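Local coordinates for protein putative transcriptional regulator (Streptomyces coelicolor, PDB 2ZB9) that probably regulates transcription as a TetR-family DNA-binding protein, acting through an N-terminal helix-turn-helix domain, at residues A[42-46]-A[47-51]; A[53-57]-A[58-62]; A[93-96]-A[97-101]; A[112-115]-A[116-120]; A[161-164]-A[165-168]. All coordinates share one frame; numbering follows the deposited sequence.

Contact 1 of 5, residues A[42-46]-A[47-51]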
loop_
_atom_site.group_PDB
_atom_site.type_symbol
_atom_site.label_atom_id
_atom_site.label_comp_id
_atom_site.label_asym_id
_atom_site.label_seq_id
_atom_site.Cartn_x
_atom_site.Cartn_y
_atom_site.Cartn_z
ATOM N N ALA A 42 18.959 8.816 -3.857
ATOM C CA ALA A 42 20.156 8.393 -4.576
ATOM C C ALA A 42 21.339 9.320 -4.275
ATOM O O ALA A 42 22.491 8.889 -4.272
ATOM C CB ALA A 42 19.875 8.352 -6.094
ATOM N N GLN A 43 21.035 10.586 -4.007
ATOM C CA GLN A 43 22.053 11.586 -3.709
ATOM C C GLN A 43 22.573 11.529 -2.277
ATOM O O GLN A 43 23.635 12.080 -1.974
ATOM C CB GLN A 43 21.503 12.989 -3.985
ATOM C CG GLN A 43 21.352 13.332 -5.460
ATOM C CD GLN A 43 22.692 13.483 -6.153
ATOM O OE1 GLN A 43 23.244 12.519 -6.700
ATOM N NE2 GLN A 43 23.235 14.699 -6.120
ATOM N N LEU A 44 21.831 10.865 -1.396
ATOM C CA LEU A 44 22.235 10.768 -0.003
ATOM C C LEU A 44 23.408 9.816 0.211
ATOM O O LEU A 44 23.352 8.649 -0.179
ATOM C CB LEU A 44 21.053 10.317 0.858
ATOM C CG LEU A 44 21.297 10.236 2.368
ATOM C CD1 LEU A 44 21.579 11.631 2.914
ATOM C CD2 LEU A 44 20.071 9.631 3.058
ATOM N N THR A 45 24.476 10.328 0.822
ATOM C CA THR A 45 25.654 9.517 1.119
ATOM C C THR A 45 26.189 9.890 2.500
ATOM O O THR A 45 26.004 11.016 2.969
ATOM C CB THR A 45 26.807 9.748 0.106
ATOM O OG1 THR A 45 27.309 11.080 0.263
ATOM C CG2 THR A 45 26.333 9.546 -1.330
ATOM N N PHE A 46 26.856 8.943 3.145
ATOM C CA PHE A 46 27.440 9.191 4.459
ATOM C C PHE A 46 28.521 10.270 4.340
ATOM O O PHE A 46 28.645 11.132 5.205
ATOM C CB PHE A 46 28.036 7.892 5.011
ATOM C CG PHE A 46 27.013 6.963 5.608
ATOM C CD1 PHE A 46 26.701 7.031 6.963
ATOM C CD2 PHE A 46 26.351 6.029 4.816
ATOM C CE1 PHE A 46 25.745 6.182 7.525
ATOM C CE2 PHE A 46 25.390 5.172 5.366
ATOM C CZ PHE A 46 25.086 5.249 6.725
ATOM N N GLU A 47 29.285 10.217 3.251
ATOM C CA GLU A 47 30.353 11.186 2.999
ATOM C C GLU A 47 29.789 12.593 2.844
ATOM O O GLU A 47 30.393 13.574 3.280
ATOM C CB GLU A 47 31.117 10.810 1.723
ATOM C CG GLU A 47 32.536 10.301 1.948
ATOM C CD GLU A 47 32.723 8.847 1.540
ATOM O OE1 GLU A 47 33.886 8.378 1.505
ATOM O OE2 GLU A 47 31.711 8.167 1.259
ATOM N N ARG A 48 28.625 12.682 2.214
ATOM C CA ARG A 48 27.961 13.956 1.984
ATOM C C ARG A 48 27.412 14.511 3.303
ATOM O O ARG A 48 27.554 15.699 3.604
ATOM C CB ARG A 48 26.829 13.747 0.971
ATOM C CG ARG A 48 26.076 14.994 0.560
ATOM C CD ARG A 48 26.801 15.798 -0.502
ATOM N NE ARG A 48 26.013 16.968 -0.876
ATOM C CZ ARG A 48 25.032 16.966 -1.772
ATOM N NH1 ARG A 48 24.707 15.851 -2.413
ATOM N NH2 ARG A 48 24.357 18.086 -2.011
ATOM N N VAL A 49 26.781 13.646 4.091
ATOM C CA VAL A 49 26.229 14.055 5.379
ATOM C C VAL A 49 27.347 14.476 6.335
ATOM O O VAL A 49 27.224 15.468 7.059
ATOM C CB VAL A 49 25.426 12.902 6.032
ATOM C CG1 VAL A 49 25.041 13.274 7.466
ATOM C CG2 VAL A 49 24.179 12.603 5.201
ATOM N N ALA A 50 28.437 13.717 6.339
ATOM C CA ALA A 50 29.558 14.030 7.212
ATOM C C ALA A 50 30.151 15.393 6.865
ATOM O O ALA A 50 30.482 16.172 7.754
ATOM C CB ALA A 50 30.623 12.952 7.100
ATOM N N ARG A 51 30.276 15.683 5.572
ATOM C CA ARG A 51 30.840 16.957 5.133
ATOM C C ARG A 51 29.937 18.125 5.497
ATOM O O ARG A 51 30.395 19.144 6.004
ATOM C CB ARG A 51 31.069 16.950 3.616
ATOM C CG ARG A 51 31.713 18.234 3.085
ATOM C CD ARG A 51 32.077 18.135 1.606
ATOM N NE ARG A 51 30.900 17.994 0.752
ATOM C CZ ARG A 51 30.014 18.960 0.529
ATOM N NH1 ARG A 51 30.164 20.153 1.095
ATOM N NH2 ARG A 51 28.969 18.730 -0.256
#
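Glu47 follows Phe46 into the first turn of helix 46-53, the leading helix of the predicted helix-turn-helix, with Thr45 as its N-cap. The Glu47 side chain leaves the turn, and its OE1 forms a salt bridge with Lys57 of the next helix; an acidic residue near a helix start also suits the partial positive charge there. Arg48 supplies the capping bond, its backbone N lying 2.8 Å from Thr45 OG1. The threonine hydroxyl sits between its own backbone N and carbonyl carbon (chi1 67°), which turns it onto the first helical turn, although it lies too near Arg48 CB in the model for its place to be exact. The Arg48 side chain bends at chi2 (81°) and brings NH1 obliquely to 3.9 Å from Gln43 O. The Gln43 amide and the guanidinium are steeply inclined, with planes 68° apart, and both groups bind Glu39, through Gln43 NE2 and Arg48 NH2. Val49 N then donates to Thr45 O at 3.0 Å. The branched Val49 side chain is buried, and its CG2 meets Leu44 CD1 at 3.6 Å; these aliphatic groups pack together against Leu70 of helix 67-83, and Val49 also touches Val28 and Val32 of helix 20-39. Ala50 closes the turn by donating its N to Phe46 O at 2.8 Å. Its small side chain fits beside Lys57 and Leu60 of helix 57-63, and the methyl CB lies 3.3 Å from that same Phe46 O.

Contact 2 of 5, residues A[53-57]-A[58-62]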
loop_
_atom_site.group_PDB
_atom_site.type_symbol
_atom_site.label_atom_id
_atom_site.label_comp_id
_atom_site.label_asym_id
_atom_site.label_seq_id
_atom_site.Cartn_x
_atom_site.Cartn_y
_atom_site.Cartn_z
ATOM N N SER A 53 27.487 18.241 7.816
ATOM C CA SER A 53 27.250 18.416 9.247
ATOM C C SER A 53 28.510 18.707 10.060
ATOM O O SER A 53 28.436 19.323 11.121
ATOM C CB SER A 53 26.568 17.171 9.816
ATOM O OG SER A 53 27.446 16.058 9.786
ATOM N N GLY A 54 29.659 18.257 9.569
ATOM C CA GLY A 54 30.902 18.472 10.291
ATOM C C GLY A 54 31.175 17.334 11.261
ATOM O O GLY A 54 32.122 17.381 12.039
ATOM N N VAL A 55 30.332 16.308 11.219
ATOM C CA VAL A 55 30.485 15.146 12.090
ATOM C C VAL A 55 31.127 14.023 11.275
ATOM O O VAL A 55 30.738 13.776 10.132
ATOM C CB VAL A 55 29.110 14.695 12.639
ATOM C CG1 VAL A 55 29.266 13.451 13.523
ATOM C CG2 VAL A 55 28.469 15.848 13.427
ATOM N N SER A 56 32.110 13.343 11.859
ATOM C CA SER A 56 32.820 12.276 11.160
ATOM C C SER A 56 31.944 11.090 10.782
ATOM O O SER A 56 30.966 10.781 11.457
ATOM C CB SER A 56 33.993 11.775 12.007
ATOM O OG SER A 56 33.520 11.115 13.171
ATOM N N LYS A 57 32.315 10.425 9.695
ATOM C CA LYS A 57 31.586 9.258 9.220
ATOM C C LYS A 57 31.591 8.161 10.276
ATOM O O LYS A 57 30.621 7.414 10.409
ATOM C CB LYS A 57 32.214 8.735 7.928
ATOM C CG LYS A 57 32.092 9.689 6.756
ATOM C CD LYS A 57 33.101 9.361 5.664
ATOM C CE LYS A 57 32.922 7.954 5.119
ATOM N NZ LYS A 57 34.007 7.618 4.150
ATOM N N THR A 58 32.686 8.072 11.026
ATOM C CA THR A 58 32.826 7.072 12.081
ATOM C C THR A 58 31.614 7.114 12.996
ATOM O O THR A 58 31.010 6.089 13.302
ATOM C CB THR A 58 34.086 7.332 12.931
ATOM O OG1 THR A 58 35.251 7.165 12.115
ATOM C CG2 THR A 58 34.148 6.369 14.110
ATOM N N THR A 59 31.269 8.316 13.432
ATOM C CA THR A 59 30.128 8.511 14.306
ATOM C C THR A 59 28.837 8.182 13.553
ATOM O O THR A 59 27.930 7.560 14.103
ATOM C CB THR A 59 30.079 9.962 14.798
ATOM O OG1 THR A 59 31.344 10.305 15.382
ATOM C CG2 THR A 59 28.991 10.134 15.829
ATOM N N LEU A 60 28.768 8.595 12.290
ATOM C CA LEU A 60 27.595 8.344 11.456
ATOM C C LEU A 60 27.319 6.847 11.331
ATOM O O LEU A 60 26.196 6.390 11.545
ATOM C CB LEU A 60 27.809 8.953 10.069
ATOM C CG LEU A 60 27.275 10.357 9.759
ATOM C CD1 LEU A 60 27.338 11.268 10.977
ATOM C CD2 LEU A 60 28.066 10.924 8.596
ATOM N N TYR A 61 28.351 6.086 10.994
ATOM C CA TYR A 61 28.223 4.641 10.848
ATOM C C TYR A 61 27.702 3.977 12.124
ATOM O O TYR A 61 26.957 3.000 12.063
ATOM C CB TYR A 61 29.576 4.039 10.454
ATOM C CG TYR A 61 29.995 4.328 9.024
ATOM C CD1 TYR A 61 31.344 4.376 8.670
ATOM C CD2 TYR A 61 29.048 4.536 8.025
ATOM C CE1 TYR A 61 31.739 4.630 7.354
ATOM C CE2 TYR A 61 29.430 4.787 6.704
ATOM C CZ TYR A 61 30.778 4.834 6.377
ATOM O OH TYR A 61 31.163 5.090 5.077
ATOM N N LYS A 62 28.082 4.515 13.277
ATOM C CA LYS A 62 27.641 3.963 14.557
ATOM C C LYS A 62 26.141 4.123 14.775
ATOM O O LYS A 62 25.477 3.215 15.285
ATOM C CB LYS A 62 28.361 4.646 15.723
ATOM C CG LYS A 62 29.864 4.462 15.772
ATOM C CD LYS A 62 30.409 5.169 17.004
ATOM C CE LYS A 62 31.925 5.132 17.076
ATOM N NZ LYS A 62 32.388 5.897 18.270
#
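Ser56 O receives Leu60 N at 3.2 Å and, weakly, Thr59 N, and Lys57 O receives Tyr61 N at 2.7 Å in a nearly straight bond (171°), so the chain winds directly from the turn into helix 57-63, the second helix of the predicted helix-turn-helix and by family analogy the recognition helix. In the turn before it, Gly54 takes a positive phi (89°) that a residue with a CB would tolerate poorly, and Ser53 OG accepts from Val55 N at 3.2 Å in an ST turn. Ser56 stands at the N-cap, where a short hydroxyl side chain fits, and its OG accepts from Thr59 OG1 at 3.2 Å. Val55 faces inward: its side chain crosses that of Thr59 at about a right angle, CG1 lying 3.8 Å from Thr59 CB, and CG1 also touches Leu60 CD1 at 3.9 Å. The buried Leu60 continues this apolar seam onto Val28, Phe46 and Val49. Farther round, Lys57 and Tyr61 run side by side in the same direction. Lys57 CB lies over one face of the ring, and a bend at chi3 (60°) brings CE to 3.4 Å from Tyr61 OH. The helix thus pairs an apolar inner side with an outer side that carries the hydroxyls of Ser56 and Thr59, polar chemistry consistent with a helix that meets DNA, while the Lys57 charge is spent on Glu47.

Contact 3 of 5, residues A[93-96]-A[97-101]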
loop_
_atom_site.group_PDB
_atom_site.type_symbol
_atom_site.label_atom_id
_atom_site.label_comp_id
_atom_site.label_asym_id
_atom_site.label_seq_id
_atom_site.Cartn_x
_atom_site.Cartn_y
_atom_site.Cartn_z
ATOM N N ALA A 93 -12.532 16.415 12.332
ATOM C CA ALA A 93 -11.741 17.562 11.902
ATOM C C ALA A 93 -10.247 17.284 11.960
ATOM O O ALA A 93 -9.517 17.603 11.025
ATOM C CB ALA A 93 -12.071 18.778 12.761
ATOM N N ASP A 94 -9.790 16.687 13.056
ATOM C CA ASP A 94 -8.368 16.389 13.208
ATOM C C ASP A 94 -7.880 15.387 12.164
ATOM O O ASP A 94 -6.812 15.560 11.574
ATOM C CB ASP A 94 -8.079 15.859 14.616
ATOM C CG ASP A 94 -8.441 16.855 15.706
ATOM O OD1 ASP A 94 -8.567 18.064 15.403
ATOM O OD2 ASP A 94 -8.585 16.436 16.872
ATOM N N LEU A 95 -8.673 14.345 11.934
ATOM C CA LEU A 95 -8.330 13.321 10.951
ATOM C C LEU A 95 -8.237 13.943 9.548
ATOM O O LEU A 95 -7.317 13.635 8.784
ATOM C CB LEU A 95 -9.386 12.209 10.982
ATOM C CG LEU A 95 -8.976 10.737 11.153
ATOM C CD1 LEU A 95 -7.795 10.584 12.103
ATOM C CD2 LEU A 95 -10.180 9.960 11.680
ATOM N N LEU A 96 -9.177 14.824 9.213
ATOM C CA LEU A 96 -9.164 15.483 7.904
ATOM C C LEU A 96 -7.923 16.357 7.789
ATOM O O LEU A 96 -7.250 16.366 6.762
ATOM C CB LEU A 96 -10.403 16.366 7.702
ATOM C CG LEU A 96 -11.680 15.927 6.965
ATOM C CD1 LEU A 96 -11.456 14.659 6.146
ATOM C CD2 LEU A 96 -12.784 15.728 7.976
ATOM N N ALA A 97 -7.616 17.093 8.848
ATOM C CA ALA A 97 -6.444 17.968 8.835
ATOM C C ALA A 97 -5.148 17.184 8.669
ATOM O O ALA A 97 -4.269 17.591 7.916
ATOM C CB ALA A 97 -6.389 18.797 10.116
ATOM N N GLN A 98 -5.028 16.056 9.361
ATOM C CA GLN A 98 -3.808 15.252 9.267
ATOM C C GLN A 98 -3.695 14.550 7.913
ATOM O O GLN A 98 -2.622 14.530 7.319
ATOM C CB GLN A 98 -3.762 14.227 10.408
ATOM C CG GLN A 98 -2.385 13.630 10.708
ATOM C CD GLN A 98 -1.902 12.665 9.645
ATOM O OE1 GLN A 98 -2.700 12.066 8.930
ATOM N NE2 GLN A 98 -0.586 12.489 9.555
ATOM N N LEU A 99 -4.791 13.976 7.424
ATOM C CA LEU A 99 -4.767 13.291 6.130
ATOM C C LEU A 99 -4.444 14.273 5.000
ATOM O O LEU A 99 -3.815 13.897 4.009
ATOM C CB LEU A 99 -6.111 12.610 5.820
ATOM C CG LEU A 99 -6.399 11.128 6.103
ATOM C CD1 LEU A 99 -5.157 10.282 5.818
ATOM C CD2 LEU A 99 -6.844 10.949 7.531
ATOM N N ARG A 100 -4.881 15.524 5.138
ATOM C CA ARG A 100 -4.599 16.526 4.104
ATOM C C ARG A 100 -3.130 16.934 4.108
ATOM O O ARG A 100 -2.527 17.115 3.051
ATOM C CB ARG A 100 -5.500 17.751 4.277
ATOM C CG ARG A 100 -6.895 17.526 3.699
ATOM C CD ARG A 100 -7.914 18.557 4.166
ATOM N NE ARG A 100 -9.232 18.207 3.641
ATOM C CZ ARG A 100 -10.392 18.636 4.129
ATOM N NH1 ARG A 100 -10.428 19.455 5.173
ATOM N NH2 ARG A 100 -11.524 18.228 3.571
ATOM N N ALA A 101 -2.546 17.076 5.294
ATOM C CA ALA A 101 -1.133 17.424 5.379
ATOM C C ALA A 101 -0.341 16.235 4.809
ATOM O O ALA A 101 0.656 16.408 4.103
ATOM C CB ALA A 101 -0.744 17.692 6.835
#
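Leu95 and Leu99, one turn apart on helix 91-108 in the all-helical C-terminal domain of the TetR fold, form the tight, buried side of this contact. Besides the backbone bond from Leu99 N to Leu95 O at 2.9 Å, Leu99 CD2 is pressed to 3.0 Å from that carbonyl oxygen, and it reaches Leu95 CG at 4.2 Å. Both leucines pack on Trp171 of helix 163-179, where flexible, branched apolar side chains can mould themselves to a broad ring. The buried polar groups beside them are satisfied: Gln98 OE1 accepts from Trp171 NE1 and its NE2 donates to Leu83 O, while Asp94 forms a salt bridge with Arg147. The loose side belongs to Ala93 and Ala97, exposed and short, joined by the bond from Ala97 N to Ala93 O at 2.9 Å. A third flank is covered by helix 187-199. There Arg100 stretches out from CG to NE (chi3 -176°) alongside Leu96, both pointing the same way, and its charged end reaches that helix, with NE in a salt bridge with Asp187 and NH2 bonded to Thr191 OG1. Over one face of that guanidinium, displaced toward its rim, Leu96 CG stands 3.9 Å above the plane.

Contact 4 of 5, residues A[112-115]-A[116-120]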
loop_
_atom_site.group_PDB
_atom_site.type_symbol
_atom_site.label_atom_id
_atom_site.label_comp_id
_atom_site.label_asym_id
_atom_site.label_seq_id
_atom_site.Cartn_x
_atom_site.Cartn_y
_atom_site.Cartn_z
ATOM N N GLY A 112 6.822 12.165 -1.284
ATOM C CA GLY A 112 5.977 11.086 -1.763
ATOM C C GLY A 112 6.772 10.055 -2.538
ATOM O O GLY A 112 6.716 8.860 -2.248
ATOM N N ARG A 113 7.525 10.521 -3.527
ATOM C CA ARG A 113 8.341 9.637 -4.348
ATOM C C ARG A 113 9.425 8.946 -3.527
ATOM O O ARG A 113 9.686 7.753 -3.703
ATOM C CB ARG A 113 8.959 10.436 -5.501
ATOM C CG ARG A 113 10.007 9.697 -6.325
ATOM C CD ARG A 113 11.431 10.037 -5.858
ATOM N NE ARG A 113 12.129 8.878 -5.301
ATOM C CZ ARG A 113 13.368 8.902 -4.811
ATOM N NH1 ARG A 113 14.066 10.032 -4.800
ATOM N NH2 ARG A 113 13.910 7.788 -4.334
ATOM N N ILE A 114 10.059 9.695 -2.631
ATOM C CA ILE A 114 11.109 9.145 -1.783
ATOM C C ILE A 114 10.600 7.926 -1.012
ATOM O O ILE A 114 11.217 6.862 -1.019
ATOM C CB ILE A 114 11.609 10.209 -0.763
ATOM C CG1 ILE A 114 12.549 11.198 -1.455
ATOM C CG2 ILE A 114 12.295 9.530 0.427
ATOM C CD1 ILE A 114 12.912 12.396 -0.588
ATOM N N LEU A 115 9.459 8.087 -0.355
ATOM C CA LEU A 115 8.880 7.009 0.441
ATOM C C LEU A 115 8.379 5.823 -0.388
ATOM O O LEU A 115 8.644 4.669 -0.044
ATOM C CB LEU A 115 7.751 7.581 1.303
ATOM C CG LEU A 115 7.497 7.014 2.697
ATOM C CD1 LEU A 115 8.788 6.956 3.498
ATOM C CD2 LEU A 115 6.482 7.898 3.398
ATOM N N THR A 116 7.663 6.096 -1.477
ATOM C CA THR A 116 7.141 5.018 -2.324
ATOM C C THR A 116 8.260 4.191 -2.953
ATOM O O THR A 116 8.112 2.983 -3.156
ATOM C CB THR A 116 6.229 5.553 -3.462
ATOM O OG1 THR A 116 6.941 6.517 -4.244
ATOM C CG2 THR A 116 4.978 6.196 -2.894
ATOM N N GLU A 117 9.380 4.829 -3.265
ATOM C CA GLU A 117 10.492 4.097 -3.855
ATOM C C GLU A 117 11.197 3.250 -2.811
ATOM O O GLU A 117 11.772 2.215 -3.138
ATOM C CB GLU A 117 11.475 5.054 -4.541
ATOM C CG GLU A 117 10.889 5.674 -5.811
ATOM C CD GLU A 117 11.927 6.382 -6.671
ATOM O OE1 GLU A 117 11.546 6.940 -7.726
ATOM O OE2 GLU A 117 13.119 6.378 -6.294
ATOM N N LEU A 118 11.155 3.680 -1.552
ATOM C CA LEU A 118 11.771 2.898 -0.481
ATOM C C LEU A 118 10.871 1.690 -0.196
ATOM O O LEU A 118 11.351 0.587 0.078
ATOM C CB LEU A 118 11.930 3.749 0.782
ATOM C CG LEU A 118 13.094 4.743 0.759
ATOM C CD1 LEU A 118 13.016 5.677 1.965
ATOM C CD2 LEU A 118 14.407 3.966 0.766
ATOM N N ILE A 119 9.559 1.905 -0.258
ATOM C CA ILE A 119 8.607 0.824 -0.042
ATOM C C ILE A 119 8.838 -0.200 -1.152
ATOM O O ILE A 119 8.845 -1.410 -0.916
ATOM C CB ILE A 119 7.154 1.340 -0.122
ATOM C CG1 ILE A 119 6.857 2.239 1.085
ATOM C CG2 ILE A 119 6.169 0.164 -0.166
ATOM C CD1 ILE A 119 5.551 2.996 0.980
ATOM N N GLY A 120 9.042 0.301 -2.366
ATOM C CA GLY A 120 9.272 -0.578 -3.494
ATOM C C GLY A 120 10.524 -1.414 -3.328
ATOM O O GLY A 120 10.497 -2.628 -3.514
#
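Arg113 NH2 and Glu117 OE2 form a salt bridge one helical turn apart. It is modelled at only 2.5 Å, and NE sits too close to the carboxylate carbon, so the pairing is sounder than its exact length. The guanidinium and carboxylate planes are 46° apart rather than coplanar. The arginine begins with CG opposite its backbone N (chi1 171°) and then folds at chi2 and chi3, which turns its head toward Glu117, whose chain is extended beyond CG. Glu117 CB lies at the guanidinium edge, and Ile114 CG1 rests 3.8 Å above one face of the Arg113 guanidinium, near the rim. With an alanine at Arg113, the Glu117 carboxylate would probably be left without its cationic mate and be able to swing, and Ile114 would lose that flat cover. Next to the ion pair in sequence, Thr116 OG1 lies 3.1 Å from both Gly112 O and Arg113 O, its single proton able to serve one at a time; a buried threonine can meet its polar need in this way within its own helix. These residues belong to helix 110-122 of the TetR-type C-terminal domain, held by routine bonds such as Thr116 N to Gly112 O at 3.0 Å and Ile119 N to Leu115 O at 2.9 Å. On the interior side Ile114 CG2 meets Leu118 CD1 at 4.2 Å, and Leu115 lies among Tyr75, Tyr132, Tyr136 and Tyr175. Farther out, Thr116 and Glu117 touch Gln123 of the second subunit, and Ile119 touches Ile180 of that subunit.

Contact 5 of 5, residues A[161-164]-A[165-168]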
loop_
_atom_site.group_PDB
_atom_site.type_symbol
_atom_site.label_atom_id
_atom_site.label_comp_id
_atom_site.label_asym_id
_atom_site.label_seq_id
_atom_site.Cartn_x
_atom_site.Cartn_y
_atom_site.Cartn_z
ATOM N N VAL A 161 -14.093 -1.040 18.356
ATOM C CA VAL A 161 -13.404 -0.886 17.086
ATOM C C VAL A 161 -11.895 -1.008 17.269
ATOM O O VAL A 161 -11.314 -0.436 18.192
ATOM C CB VAL A 161 -13.751 0.479 16.428
ATOM C CG1 VAL A 161 -12.819 0.765 15.262
ATOM C CG2 VAL A 161 -15.195 0.456 15.932
ATOM N N ASP A 162 -11.272 -1.782 16.388
ATOM C CA ASP A 162 -9.830 -1.989 16.414
ATOM C C ASP A 162 -9.210 -0.840 15.623
ATOM O O ASP A 162 -9.344 -0.783 14.397
ATOM C CB ASP A 162 -9.488 -3.315 15.740
ATOM C CG ASP A 162 -8.013 -3.647 15.815
ATOM O OD1 ASP A 162 -7.202 -2.739 16.090
ATOM O OD2 ASP A 162 -7.661 -4.822 15.578
ATOM N N VAL A 163 -8.529 0.066 16.315
ATOM C CA VAL A 163 -7.922 1.221 15.657
ATOM C C VAL A 163 -6.833 0.886 14.636
ATOM O O VAL A 163 -6.622 1.633 13.689
ATOM C CB VAL A 163 -7.365 2.226 16.702
ATOM C CG1 VAL A 163 -8.507 2.760 17.542
ATOM C CG2 VAL A 163 -6.321 1.560 17.585
ATOM N N GLN A 164 -6.143 -0.232 14.817
ATOM C CA GLN A 164 -5.104 -0.617 13.867
ATOM C C GLN A 164 -5.703 -0.877 12.491
ATOM O O GLN A 164 -5.065 -0.614 11.472
ATOM C CB GLN A 164 -4.361 -1.865 14.346
ATOM C CG GLN A 164 -3.254 -1.575 15.353
ATOM C CD GLN A 164 -2.249 -0.566 14.835
ATOM O OE1 GLN A 164 -2.036 -0.448 13.629
ATOM N NE2 GLN A 164 -1.613 0.158 15.748
ATOM N N VAL A 165 -6.927 -1.397 12.458
ATOM C CA VAL A 165 -7.591 -1.655 11.184
ATOM C C VAL A 165 -7.874 -0.313 10.511
ATOM O O VAL A 165 -7.692 -0.163 9.307
ATOM C CB VAL A 165 -8.936 -2.417 11.371
ATOM C CG1 VAL A 165 -9.623 -2.618 10.000
ATOM C CG2 VAL A 165 -8.691 -3.766 12.047
ATOM N N LEU A 166 -8.325 0.662 11.296
ATOM C CA LEU A 166 -8.636 1.987 10.755
ATOM C C LEU A 166 -7.417 2.581 10.064
ATOM O O LEU A 166 -7.525 3.185 9.001
ATOM C CB LEU A 166 -9.096 2.932 11.866
ATOM C CG LEU A 166 -10.336 2.525 12.663
ATOM C CD1 LEU A 166 -10.635 3.599 13.706
ATOM C CD2 LEU A 166 -11.534 2.354 11.721
ATOM N N VAL A 167 -6.253 2.413 10.680
ATOM C CA VAL A 167 -5.023 2.925 10.099
ATOM C C VAL A 167 -4.885 2.492 8.639
ATOM O O VAL A 167 -4.534 3.292 7.773
ATOM C CB VAL A 167 -3.789 2.435 10.891
ATOM C CG1 VAL A 167 -2.515 2.870 10.180
ATOM C CG2 VAL A 167 -3.824 2.988 12.315
ATOM N N ASP A 168 -5.164 1.223 8.361
ATOM C CA ASP A 168 -5.058 0.711 6.998
ATOM C C ASP A 168 -6.172 1.203 6.089
ATOM O O ASP A 168 -6.012 1.232 4.872
ATOM C CB ASP A 168 -5.052 -0.815 7.015
ATOM C CG ASP A 168 -3.816 -1.374 7.684
ATOM O OD1 ASP A 168 -2.710 -1.213 7.112
ATOM O OD2 ASP A 168 -3.952 -1.956 8.781
#
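Asp162 turns its CG away from the backbone N (chi1 -176°) and Val165 places CG2 opposite its own carbonyl carbon, which brings Asp162 CG and Val165 CG2 to 3.8 Å, the two side chains crossing at about a right angle. Asp162 is the N-cap of helix 163-179 in the C-terminal domain of the TetR fold, and the same torsion lets OD1 accept from Gln164 N at 3.0 Å, the donor coming from 39° above the carboxylate plane. An aspartate suits this place: its short acid side chain reaches a backbone N-H of the first turn, and its charge would probably be eased by the helix start. Behind the cap, Val163 O takes the bond from Val167 N at 3.1 Å. On the inner side Val161 CG1 lies 3.9 Å from Leu166 CD1, again with the side chains roughly at right angles, and the Leu166 CD1 methyl also approaches Val163 CG1 at 4.5 Å. Cutting this long branched side chain back to an alanine is likely to open a gap beside Val161 and Val163 and to remove a packing contact with Val201 of the second subunit. Gln164 runs alongside Val167, and its OE1 accepts from Arg141 NH1, an arginine outside the two segments whose NH2 forms a salt bridge with Asp168 OD1. Asp168 OD2 and Gln164 O, two acceptors 3.2 Å apart, both face Arg177 of the second subunit, whose NE forms a salt bridge with OD2 and whose NH2 bonds weakly to Gln164 O.

How the contacts relate
Contacts 1 and 2 form one unit, the predicted DNA-binding helix-turn-helix: their centres are 10 Å apart and they touch, through the salt bridge of Glu47 OE1 with Lys57 NZ at 2.8 Å and the meeting of the Phe46 and Tyr61 rings. Contacts 3, 4 and 5 belong to the C-terminal domain. Contact 4 lies nearest the DNA-binding part, with about 5 Å between its nearest atoms and those of contact 1, whereas contact 5 is about 38 Å from contact 1 between centres. Contacts 3 and 5 have centres 16 Å apart. Contacts 4 and 5, with centres 23 Å apart, both touch the second subunit and so mark two places along the dimer interface.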